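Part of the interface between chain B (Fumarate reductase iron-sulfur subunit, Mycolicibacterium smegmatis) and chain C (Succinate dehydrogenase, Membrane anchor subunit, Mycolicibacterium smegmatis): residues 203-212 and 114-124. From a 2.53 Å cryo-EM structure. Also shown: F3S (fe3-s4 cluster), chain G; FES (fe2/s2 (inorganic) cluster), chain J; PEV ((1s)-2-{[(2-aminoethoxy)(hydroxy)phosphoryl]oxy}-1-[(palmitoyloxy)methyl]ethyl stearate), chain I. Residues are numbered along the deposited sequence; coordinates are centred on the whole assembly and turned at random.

Chain B, residues 203-212: CNITKCCTEV
Chain C, residues 114-124: CYYYRKAYYRS

An irregular, cluster-binding loop of chain B lies against one side of a chain C helix that runs from C:Tyr115 to C:Ser124, and the two stretches bury 505 Å² between them. B:Ile205 has the largest area covered (95 Å²), then C:Arg123 (86 Å²). The register is set where the backbones come closest: the CA atoms of B:Thr206 and C:Lys119 are 4.3 Å apart. Around that point the loop has phi/psi of -97/31 at B:Ile205, -57/-11 at B:Thr206 and a left-handed 73/14 at B:Lys207; most of the helix lies near -62/-45, except C:Tyr121 (-84/-24) and C:Ser124 (-85/-48).

The polar bonds across the contact converge on one arginine. C:Arg123 leaves the helix sideways with chi1 -75° (m), chi2 -148°, chi3 t and chi4 -172°, which carries its guanidinium to the loop. There C:Arg123 NH2 donates to B:Thr206 O at 2.6 Å and C:Arg123 NE to the same oxygen at 3.0 Å, so two donors of one guanidinium share a backbone carbonyl. C:Arg123 NH2 also forms a salt bridge with B:Glu211 OE2 at 2.8 Å; the glutamate, m then t, is exposed, and its CA-to-CB bond points toward the helix. Both acceptors lie near the guanidinium plane, and B:Cys208 SG lies over one face, 3.0 Å from C:Arg123 NH2. A long, planar, multivalent donor suits a loop that offers one carbonyl and a carboxylate.

Van der Waals contacts make up the remainder. B:Ile205 (p, t) starts sideways, but its end reaches the first helical turn, with CD1 3.3 Å from C:Tyr115 CD1 at the edge of that ring (m, -87°) and 3.0 Å from C:Tyr115 O. B:Thr206 (p) points sideways: its CA lies 3.5 Å from C:Lys119 CG, and its CG2 3.6 Å from C:Tyr122 CB. C:Lys119 (t, t, 99°, p) contributes its aliphatic chain, with CD 3.7 Å from B:Lys207 CB. B:Lys207 (-147°, t, m, m) begins toward the helix, but its end leads away, so the two lysines meet through methylenes. B:Asn204 (p) brings ND2 to 3.6 Å from CB of C:Tyr122 (m, -27°).

Metal clusters anchor both partners. B:Cys203 SG binds F3S FE4 at 2.4 Å and B:Cys209 SG binds F3S FE3 at 2.6 Å, enclosing B:Asn204 to B:Cys208, with B:Glu211 following. C:Cys114 SG binds FES FE1 at 2.5 Å and also caps the helix, accepting from C:Tyr117 N at 3.4 Å. Successive i to i-4 backbone bonds, such as C:Arg123 N to C:Lys119 O at 3.0 Å, place C:Tyr115, C:Lys119, C:Tyr122 and C:Arg123 along the side that meets chain B.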

ATOM      1  N   CYS B 203      24.440   1.994  -6.044  1.00 11.63           N
ATOM      2  CA  CYS B 203      23.357   2.393  -6.931  1.00 11.63           C
ATOM      3  C   CYS B 203      23.909   3.228  -8.076  1.00 11.63           C
ATOM      4  O   CYS B 203      24.309   4.377  -7.878  1.00 11.63           O
ATOM      5  CB  CYS B 203      22.295   3.172  -6.162  1.00 11.63           C
ATOM      6  SG  CYS B 203      20.894   3.714  -7.166  1.00 11.63           S
ATOM      7  N   ASN B 204      23.855   2.672  -9.432  1.00 12.63           N
ATOM      8  CA  ASN B 204      23.785   3.482 -10.631  1.00 12.63           C
ATOM      9  C   ASN B 204      22.312   3.714 -10.925  1.00 12.63           C
ATOM     10  O   ASN B 204      21.464   2.883 -10.596  1.00 12.63           O
ATOM     11  CB  ASN B 204      24.516   2.822 -11.805  1.00 12.63           C
ATOM     12  CG  ASN B 204      23.800   1.609 -12.359  1.00 12.63           C
ATOM     13  OD1 ASN B 204      23.004   0.969 -11.681  1.00 12.63           O
ATOM     14  ND2 ASN B 204      24.099   1.277 -13.603  1.00 12.63           N
ATOM     15  N   ILE B 205      22.003   4.847 -11.530  1.00 12.13           N
ATOM     16  CA  ILE B 205      20.666   5.414 -11.411  1.00 12.13           C
ATOM     17  C   ILE B 205      19.805   5.049 -12.609  1.00 12.13           C
ATOM     18  O   ILE B 205      18.930   5.818 -13.024  1.00 12.13           O
ATOM     19  CB  ILE B 205      20.741   6.930 -11.198  1.00 12.13           C
ATOM     20  CG1 ILE B 205      21.404   7.590 -12.395  1.00 12.13           C
ATOM     21  CG2 ILE B 205      21.486   7.251  -9.919  1.00 12.13           C
ATOM     22  CD1 ILE B 205      21.292   9.034 -12.341  1.00 12.13           C
ATOM     23  N   THR B 206      20.063   3.876 -13.179  1.00 12.38           N
ATOM     24  CA  THR B 206      19.382   3.383 -14.369  1.00 12.38           C
ATOM     25  C   THR B 206      17.861   3.300 -14.238  1.00 12.38           C
ATOM     26  O   THR B 206      17.171   3.059 -15.231  1.00 12.38           O
ATOM     27  CB  THR B 206      19.955   2.022 -14.739  1.00 12.38           C
ATOM     28  OG1 THR B 206      20.109   1.236 -13.552  1.00 12.38           O
ATOM     29  CG2 THR B 206      21.307   2.203 -15.389  1.00 12.38           C
ATOM     30  N   LYS B 207      17.335   3.460 -13.023  1.00 12.99           N
ATOM     31  CA  LYS B 207      15.945   3.846 -12.780  1.00 12.99           C
ATOM     32  C   LYS B 207      14.930   2.738 -13.056  1.00 12.99           C
ATOM     33  O   LYS B 207      13.732   3.012 -13.128  1.00 12.99           O
ATOM     34  CB  LYS B 207      15.584   5.096 -13.597  1.00 12.99           C
ATOM     35  CG  LYS B 207      14.593   6.030 -12.935  1.00 12.99           C
ATOM     36  CD  LYS B 207      14.020   7.033 -13.923  1.00 12.99           C
ATOM     37  CE  LYS B 207      14.935   8.229 -14.093  1.00 12.99           C
ATOM     38  NZ  LYS B 207      14.939   9.110 -12.894  1.00 12.99           N
ATOM     39  N   CYS B 208      15.359   1.481 -13.201  1.00 14.65           N
ATOM     40  CA  CYS B 208      14.400   0.408 -13.454  1.00 14.65           C
ATOM     41  C   CYS B 208      13.509   0.116 -12.262  1.00 14.65           C
ATOM     42  O   CYS B 208      12.375  -0.337 -12.443  1.00 14.65           O
ATOM     43  CB  CYS B 208      15.118  -0.873 -13.873  1.00 14.65           C
ATOM     44  SG  CYS B 208      15.475  -0.920 -15.619  1.00 14.65           S
ATOM     45  N   CYS B 209      13.868   0.633 -11.093  1.00 14.99           N
ATOM     46  CA  CYS B 209      12.994   0.506  -9.927  1.00 14.99           C
ATOM     47  C   CYS B 209      11.700   1.343 -10.126  1.00 14.99           C
ATOM     48  O   CYS B 209      10.610   0.785 -10.250  1.00 14.99           O
ATOM     49  CB  CYS B 209      13.720   0.949  -8.656  1.00 14.99           C
ATOM     50  SG  CYS B 209      14.062   2.723  -8.570  1.00 14.99           S
ATOM     51  N   THR B 210      11.839   2.672 -10.157  1.00 13.59           N
ATOM     52  CA  THR B 210      10.822   3.556 -10.334  1.00 13.59           C
ATOM     53  C   THR B 210      10.035   3.036 -11.360  1.00 13.59           C
ATOM     54  O   THR B 210       8.935   3.317 -11.373  1.00 13.59           O
ATOM     55  CB  THR B 210      11.376   4.774 -11.016  1.00 13.59           C
ATOM     56  OG1 THR B 210      12.106   5.445 -10.124  1.00 13.59           O
ATOM     57  CG2 THR B 210      10.428   5.741 -11.332  1.00 13.59           C
ATOM     58  N   GLU B 211      10.530   2.228 -12.235  1.00 14.49           N
ATOM     59  CA  GLU B 211       9.558   1.891 -13.267  1.00 14.49           C
ATOM     60  C   GLU B 211       8.633   0.738 -12.895  1.00 14.49           C
ATOM     61  O   GLU B 211       7.663   0.494 -13.616  1.00 14.49           O
ATOM     62  CB  GLU B 211      10.282   1.548 -14.570  1.00 14.49           C
ATOM     63  CG  GLU B 211      11.194   2.643 -15.078  1.00 14.49           C
ATOM     64  CD  GLU B 211      11.889   2.272 -16.370  1.00 14.49           C
ATOM     65  OE1 GLU B 211      11.441   1.318 -17.036  1.00 14.49           O
ATOM     66  OE2 GLU B 211      12.882   2.940 -16.724  1.00 14.49           O
ATOM     67  N   VAL B 212       8.900   0.020 -11.807  1.00 12.50           N
ATOM     68  CA  VAL B 212       8.068  -1.106 -11.399  1.00 12.50           C
ATOM     69  C   VAL B 212       7.157  -0.768 -10.237  1.00 12.50           C
ATOM     70  O   VAL B 212       6.327  -1.605  -9.855  1.00 12.50           O
ATOM     71  CB  VAL B 212       8.920  -2.343 -11.057  1.00 12.50           C
ATOM     72  CG1 VAL B 212       9.745  -2.771 -12.253  1.00 12.50           C
ATOM     73  CG2 VAL B 212       9.797  -2.061  -9.858  1.00 12.50           C
TER
ATOM     74  N   CYS C 114      26.065  14.108 -16.218  1.00 10.87           N
ATOM     75  CA  CYS C 114      24.636  14.340 -16.046  1.00 10.87           C
ATOM     76  C   CYS C 114      23.976  13.064 -15.533  1.00 10.87           C
ATOM     77  O   CYS C 114      24.311  11.964 -15.973  1.00 10.87           O
ATOM     78  CB  CYS C 114      23.997  14.772 -17.366  1.00 10.87           C
ATOM     79  SG  CYS C 114      22.209  14.522 -17.448  1.00 10.87           S
ATOM     80  N   TYR C 115      23.038  13.210 -14.602  1.00 10.84           N
ATOM     81  CA  TYR C 115      22.352  12.058 -14.031  1.00 10.84           C
ATOM     82  C   TYR C 115      21.540  11.313 -15.084  1.00 10.84           C
ATOM     83  O   TYR C 115      21.559  10.080 -15.128  1.00 10.84           O
ATOM     84  CB  TYR C 115      21.469  12.498 -12.862  1.00 10.84           C
ATOM     85  CG  TYR C 115      22.228  12.710 -11.567  1.00 10.84           C
ATOM     86  CD1 TYR C 115      22.461  11.655 -10.701  1.00 10.84           C
ATOM     87  CD2 TYR C 115      22.711  13.959 -11.216  1.00 10.84           C
ATOM     88  CE1 TYR C 115      23.148  11.833  -9.527  1.00 10.84           C
ATOM     89  CE2 TYR C 115      23.403  14.147 -10.040  1.00 10.84           C
ATOM     90  CZ  TYR C 115      23.618  13.078  -9.200  1.00 10.84           C
ATOM     91  OH  TYR C 115      24.304  13.247  -8.024  1.00 10.84           O
ATOM     92  N   TYR C 116      20.838  12.035 -15.959  1.00 11.59           N
ATOM     93  CA  TYR C 116      20.096  11.352 -17.013  1.00 11.59           C
ATOM     94  C   TYR C 116      21.030  10.615 -17.965  1.00 11.59           C
ATOM     95  O   TYR C 116      20.785   9.459 -18.322  1.00 11.59           O
ATOM     96  CB  TYR C 116      19.221  12.322 -17.801  1.00 11.59           C
ATOM     97  CG  TYR C 116      18.748  11.669 -19.076  1.00 11.59           C
ATOM     98  CD1 TYR C 116      17.868  10.598 -19.037  1.00 11.59           C
ATOM     99  CD2 TYR C 116      19.224  12.081 -20.311  1.00 11.59           C
ATOM    100  CE1 TYR C 116      17.462   9.970 -20.187  1.00 11.59           C
ATOM    101  CE2 TYR C 116      18.817  11.462 -21.469  1.00 11.59           C
ATOM    102  CZ  TYR C 116      17.933  10.409 -21.401  1.00 11.59           C
ATOM    103  OH  TYR C 116      17.519   9.787 -22.553  1.00 11.59           O
ATOM    104  N   TYR C 117      22.100  11.279 -18.404  1.00 11.66           N
ATOM    105  CA  TYR C 117      23.002  10.652 -19.361  1.00 11.66           C
ATOM    106  C   TYR C 117      23.686   9.434 -18.765  1.00 11.66           C
ATOM    107  O   TYR C 117      23.946   8.458 -19.476  1.00 11.66           O
ATOM    108  CB  TYR C 117      24.037  11.661 -19.851  1.00 11.66           C
ATOM    109  CG  TYR C 117      23.529  12.562 -20.947  1.00 11.66           C
ATOM    110  CD1 TYR C 117      23.440  12.114 -22.254  1.00 11.66           C
ATOM    111  CD2 TYR C 117      23.136  13.861 -20.676  1.00 11.66           C
ATOM    112  CE1 TYR C 117      22.973  12.935 -23.257  1.00 11.66           C
ATOM    113  CE2 TYR C 117      22.670  14.687 -21.669  1.00 11.66           C
ATOM    114  CZ  TYR C 117      22.592  14.221 -22.957  1.00 11.66           C
ATOM    115  OH  TYR C 117      22.127  15.049 -23.948  1.00 11.66           O
ATOM    116  N   ARG C 118      23.977   9.468 -17.463  1.00 11.92           N
ATOM    117  CA  ARG C 118      24.547   8.297 -16.812  1.00 11.92           C
ATOM    118  C   ARG C 118      23.605   7.110 -16.911  1.00 11.92           C
ATOM    119  O   ARG C 118      24.033   6.003 -17.243  1.00 11.92           O
ATOM    120  CB  ARG C 118      24.874   8.607 -15.354  1.00 11.92           C
ATOM    121  CG  ARG C 118      26.264   9.163 -15.152  1.00 11.92           C
ATOM    122  CD  ARG C 118      26.277  10.261 -14.125  1.00 11.92           C
ATOM    123  NE  ARG C 118      26.251   9.723 -12.771  1.00 11.92           N
ATOM    124  CZ  ARG C 118      26.086  10.458 -11.681  1.00 11.92           C
ATOM    125  NH1 ARG C 118      25.931  11.769 -11.784  1.00 11.92           N
ATOM    126  NH2 ARG C 118      26.076   9.885 -10.491  1.00 11.92           N
ATOM    127  N   LYS C 119      22.315   7.325 -16.647  1.00 11.91           N
ATOM    128  CA  LYS C 119      21.325   6.276 -16.867  1.00 11.91           C
ATOM    129  C   LYS C 119      21.385   5.760 -18.296  1.00 11.91           C
ATOM    130  O   LYS C 119      21.462   4.545 -18.534  1.00 11.91           O
ATOM    131  CB  LYS C 119      19.927   6.809 -16.564  1.00 11.91           C
ATOM    132  CG  LYS C 119      18.832   5.792 -16.793  1.00 11.91           C
ATOM    133  CD  LYS C 119      17.457   6.376 -16.573  1.00 11.91           C
ATOM    134  CE  LYS C 119      16.816   6.756 -17.885  1.00 11.91           C
ATOM    135  NZ  LYS C 119      16.373   5.549 -18.630  1.00 11.91           N
ATOM    136  N   ALA C 120      21.373   6.682 -19.261  1.00 11.94           N
ATOM    137  CA  ALA C 120      21.305   6.310 -20.666  1.00 11.94           C
ATOM    138  C   ALA C 120      22.473   5.420 -21.061  1.00 11.94           C
ATOM    139  O   ALA C 120      22.276   4.333 -21.614  1.00 11.94           O
ATOM    140  CB  ALA C 120      21.259   7.563 -21.537  1.00 11.94           C
ATOM    141  N   TYR C 121      23.704   5.839 -20.759  1.00 12.66           N
ATOM    142  CA  TYR C 121      24.807   5.017 -21.236  1.00 12.66           C
ATOM    143  C   TYR C 121      25.139   3.852 -20.312  1.00 12.66           C
ATOM    144  O   TYR C 121      25.651   2.850 -20.806  1.00 12.66           O
ATOM    145  CB  TYR C 121      26.069   5.844 -21.537  1.00 12.66           C
ATOM    146  CG  TYR C 121      26.704   6.648 -20.427  1.00 12.66           C
ATOM    147  CD1 TYR C 121      26.692   8.033 -20.463  1.00 12.66           C
ATOM    148  CD2 TYR C 121      27.350   6.028 -19.369  1.00 12.66           C
ATOM    149  CE1 TYR C 121      27.285   8.776 -19.470  1.00 12.66           C
ATOM    150  CE2 TYR C 121      27.941   6.762 -18.368  1.00 12.66           C
ATOM    151  CZ  TYR C 121      27.905   8.136 -18.425  1.00 12.66           C
ATOM    152  OH  TYR C 121      28.496   8.875 -17.431  1.00 12.66           O
ATOM    153  N   TYR C 122      24.807   3.909 -19.018  1.00 12.31           N
ATOM    154  CA  TYR C 122      24.926   2.712 -18.193  1.00 12.31           C
ATOM    155  C   TYR C 122      24.013   1.613 -18.711  1.00 12.31           C
ATOM    156  O   TYR C 122      24.356   0.429 -18.649  1.00 12.31           O
ATOM    157  CB  TYR C 122      24.594   3.022 -16.733  1.00 12.31           C
ATOM    158  CG  TYR C 122      25.654   3.783 -15.978  1.00 12.31           C
ATOM    159  CD1 TYR C 122      26.990   3.690 -16.330  1.00 12.31           C
ATOM    160  CD2 TYR C 122      25.317   4.588 -14.903  1.00 12.31           C
ATOM    161  CE1 TYR C 122      27.954   4.389 -15.642  1.00 12.31           C
ATOM    162  CE2 TYR C 122      26.271   5.288 -14.210  1.00 12.31           C
ATOM    163  CZ  TYR C 122      27.588   5.185 -14.582  1.00 12.31           C
ATOM    164  OH  TYR C 122      28.543   5.884 -13.887  1.00 12.31           O
ATOM    165  N   ARG C 123      22.833   1.984 -19.215  1.00 12.44           N
ATOM    166  CA  ARG C 123      21.970   0.993 -19.847  1.00 12.44           C
ATOM    167  C   ARG C 123      22.514   0.563 -21.206  1.00 12.44           C
ATOM    168  O   ARG C 123      22.581  -0.634 -21.505  1.00 12.44           O
ATOM    169  CB  ARG C 123      20.554   1.545 -19.988  1.00 12.44           C
ATOM    170  CG  ARG C 123      19.764   1.576 -18.702  1.00 12.44           C
ATOM    171  CD  ARG C 123      18.299   1.351 -18.981  1.00 12.44           C
ATOM    172  NE  ARG C 123      17.451   1.747 -17.865  1.00 12.44           N
ATOM    173  CZ  ARG C 123      16.146   1.511 -17.808  1.00 12.44           C
ATOM    174  NH1 ARG C 123      15.546   0.876 -18.802  1.00 12.44           N
ATOM    175  NH2 ARG C 123      15.444   1.904 -16.757  1.00 12.44           N
ATOM    176  N   SER C 124      22.918   1.522 -22.039  1.00 13.70           N
ATOM    177  CA  SER C 124      23.155   1.253 -23.454  1.00 13.70           C
ATOM    178  C   SER C 124      24.549   0.709 -23.747  1.00 13.70           C
ATOM    179  O   SER C 124      24.686  -0.276 -24.477  1.00 13.70           O
ATOM    180  CB  SER C 124      22.916   2.526 -24.267  1.00 13.70           C
ATOM    181  OG  SER C 124      21.604   3.012 -24.072  1.00 13.70           O
TER
HETATM  182 FE1  F3S G 303      17.660   0.042  -8.350  1.00 15.13          FE
HETATM  183 FE3  F3S G 303      16.586   2.416  -9.004  1.00 15.13          FE
HETATM  184 FE4  F3S G 303      19.162   2.370  -8.237  1.00 15.13          FE
HETATM  185  S1  F3S G 303      16.510   0.529 -10.184  1.00 15.13           S
HETATM  186  S2  F3S G 303      19.865   0.343  -8.950  1.00 15.13           S
HETATM  187  S3  F3S G 303      17.349   1.809  -6.917  1.00 15.13           S
HETATM  188  S4  F3S G 303      18.254   3.767  -9.759  1.00 15.13           S
HETATM  189 FE1  FES J 303      21.472  16.294 -15.877  1.00 12.80          FE
HETATM  190 FE2  FES J 303      22.593  18.106 -14.234  1.00 12.80          FE
HETATM  191  S1  FES J 303      21.674  16.183 -13.692  1.00 12.80           S
HETATM  192  S2  FES J 303      22.323  18.250 -16.408  1.00 12.80           S
HETATM  193  C48 PEV I 302      25.764  14.761 -25.480  1.00 18.60           C
HETATM  194  C47 PEV I 302      27.259  14.468 -25.424  1.00 18.60           C
HETATM  195  C46 PEV I 302      27.575  13.498 -24.294  1.00 18.60           C
HETATM  196  C45 PEV I 302      27.261  12.067 -24.713  1.00 18.60           C
HETATM  197  C44 PEV I 302      28.219  11.070 -24.074  1.00 18.60           C
HETATM  198  C43 PEV I 302      27.684   9.646 -24.148  1.00 18.60           C
HETATM  199  C42 PEV I 302      28.808   8.659 -24.416  1.00 18.60           C
HETATM  200  C41 PEV I 302      29.194   7.914 -23.148  1.00 18.60           C
HETATM  201  C40 PEV I 302      29.879   6.594 -23.462  1.00 18.60           C
HETATM  202  C39 PEV I 302      31.094   6.395 -22.574  1.00 18.60           C
HETATM  203  C38 PEV I 302      30.659   5.928 -21.193  1.00 18.60           C
HETATM  204  C37 PEV I 302      30.550   4.411 -21.139  1.00 18.60           C
HETATM  205  C36 PEV I 302      31.298   3.850 -19.943  1.00 18.60           C
HETATM  206  C35 PEV I 302      30.351   3.580 -18.783  1.00 18.60           C
HETATM  207  C34 PEV I 302      30.890   2.464 -17.904  1.00 18.60           C
HETATM  208  C33 PEV I 302      32.345   2.712 -17.539  1.00 18.60           C
HETATM  209  C32 PEV I 302      33.053   1.401 -17.243  1.00 18.60           C
HETATM  210  C31 PEV I 302      33.021   1.092 -15.756  1.00 18.60           C
HETATM  211  O31 PEV I 302      31.989   0.877 -15.221  1.00 18.60           O
HETATM  212  O2  PEV I 302      34.209   1.058 -15.029  1.00 18.60           O
HETATM  213  C2  PEV I 302      34.530  -0.223 -14.584  1.00 18.60           C
HETATM  214  C1  PEV I 302      34.106  -0.346 -13.128  1.00 18.60           C
HETATM  215  O3P PEV I 302      32.808  -0.865 -13.093  1.00 18.60           O
HETATM  216  P   PEV I 302      32.554  -2.313 -12.351  1.00 18.60           P
HETATM  217  O1P PEV I 302      32.910  -3.442 -13.284  1.00 18.60           O
HETATM  218  O2P PEV I 302      31.105  -2.420 -11.949  1.00 18.60           O
HETATM  219  O4P PEV I 302      33.520  -2.400 -11.021  1.00 18.60           O
HETATM  220  C4  PEV I 302      34.704  -3.138 -11.102  1.00 18.60           C
HETATM  221  C5  PEV I 302      35.774  -2.412 -10.291  1.00 18.60           C
HETATM  222  N6  PEV I 302      37.098  -2.809 -10.734  1.00 18.60           N
HETATM  223  C3  PEV I 302      36.034  -0.440 -14.725  1.00 18.60           C
HETATM  224  O3  PEV I 302      36.395  -0.029 -16.013  1.00 18.60           O
HETATM  225  C11 PEV I 302      37.174   1.133 -16.050  1.00 18.60           C
HETATM  226  O11 PEV I 302      38.237   1.153 -15.532  1.00 18.60           O
HETATM  227  C12 PEV I 302      36.648   2.382 -16.750  1.00 18.60           C
HETATM  228  C13 PEV I 302      37.687   2.997 -17.683  1.00 18.60           C
HETATM  229  C14 PEV I 302      37.049   3.899 -18.734  1.00 18.60           C
HETATM  230  C15 PEV I 302      36.058   4.888 -18.127  1.00 18.60           C
HETATM  231  C16 PEV I 302      36.458   6.330 -18.422  1.00 18.60           C
HETATM  232  C17 PEV I 302      35.279   7.245 -18.749  1.00 18.60           C
HETATM  233  C18 PEV I 302      33.919   6.554 -18.655  1.00 18.60           C
HETATM  234  C19 PEV I 302      32.948   7.264 -17.711  1.00 18.60           C
HETATM  235  C20 PEV I 302      33.594   8.402 -16.922  1.00 18.60           C
HETATM  236  C21 PEV I 302      32.556   9.387 -16.392  1.00 18.60           C
HETATM  237  C22 PEV I 302      33.164  10.747 -16.060  1.00 18.60           C
HETATM  238  C23 PEV I 302      33.561  10.895 -14.594  1.00 18.60           C
HETATM  239  C24 PEV I 302      34.853  11.692 -14.462  1.00 18.60           C
HETATM  240  C25 PEV I 302      34.614  13.195 -14.557  1.00 18.60           C
HETATM  241  C26 PEV I 302      35.399  13.824 -15.704  1.00 18.60           C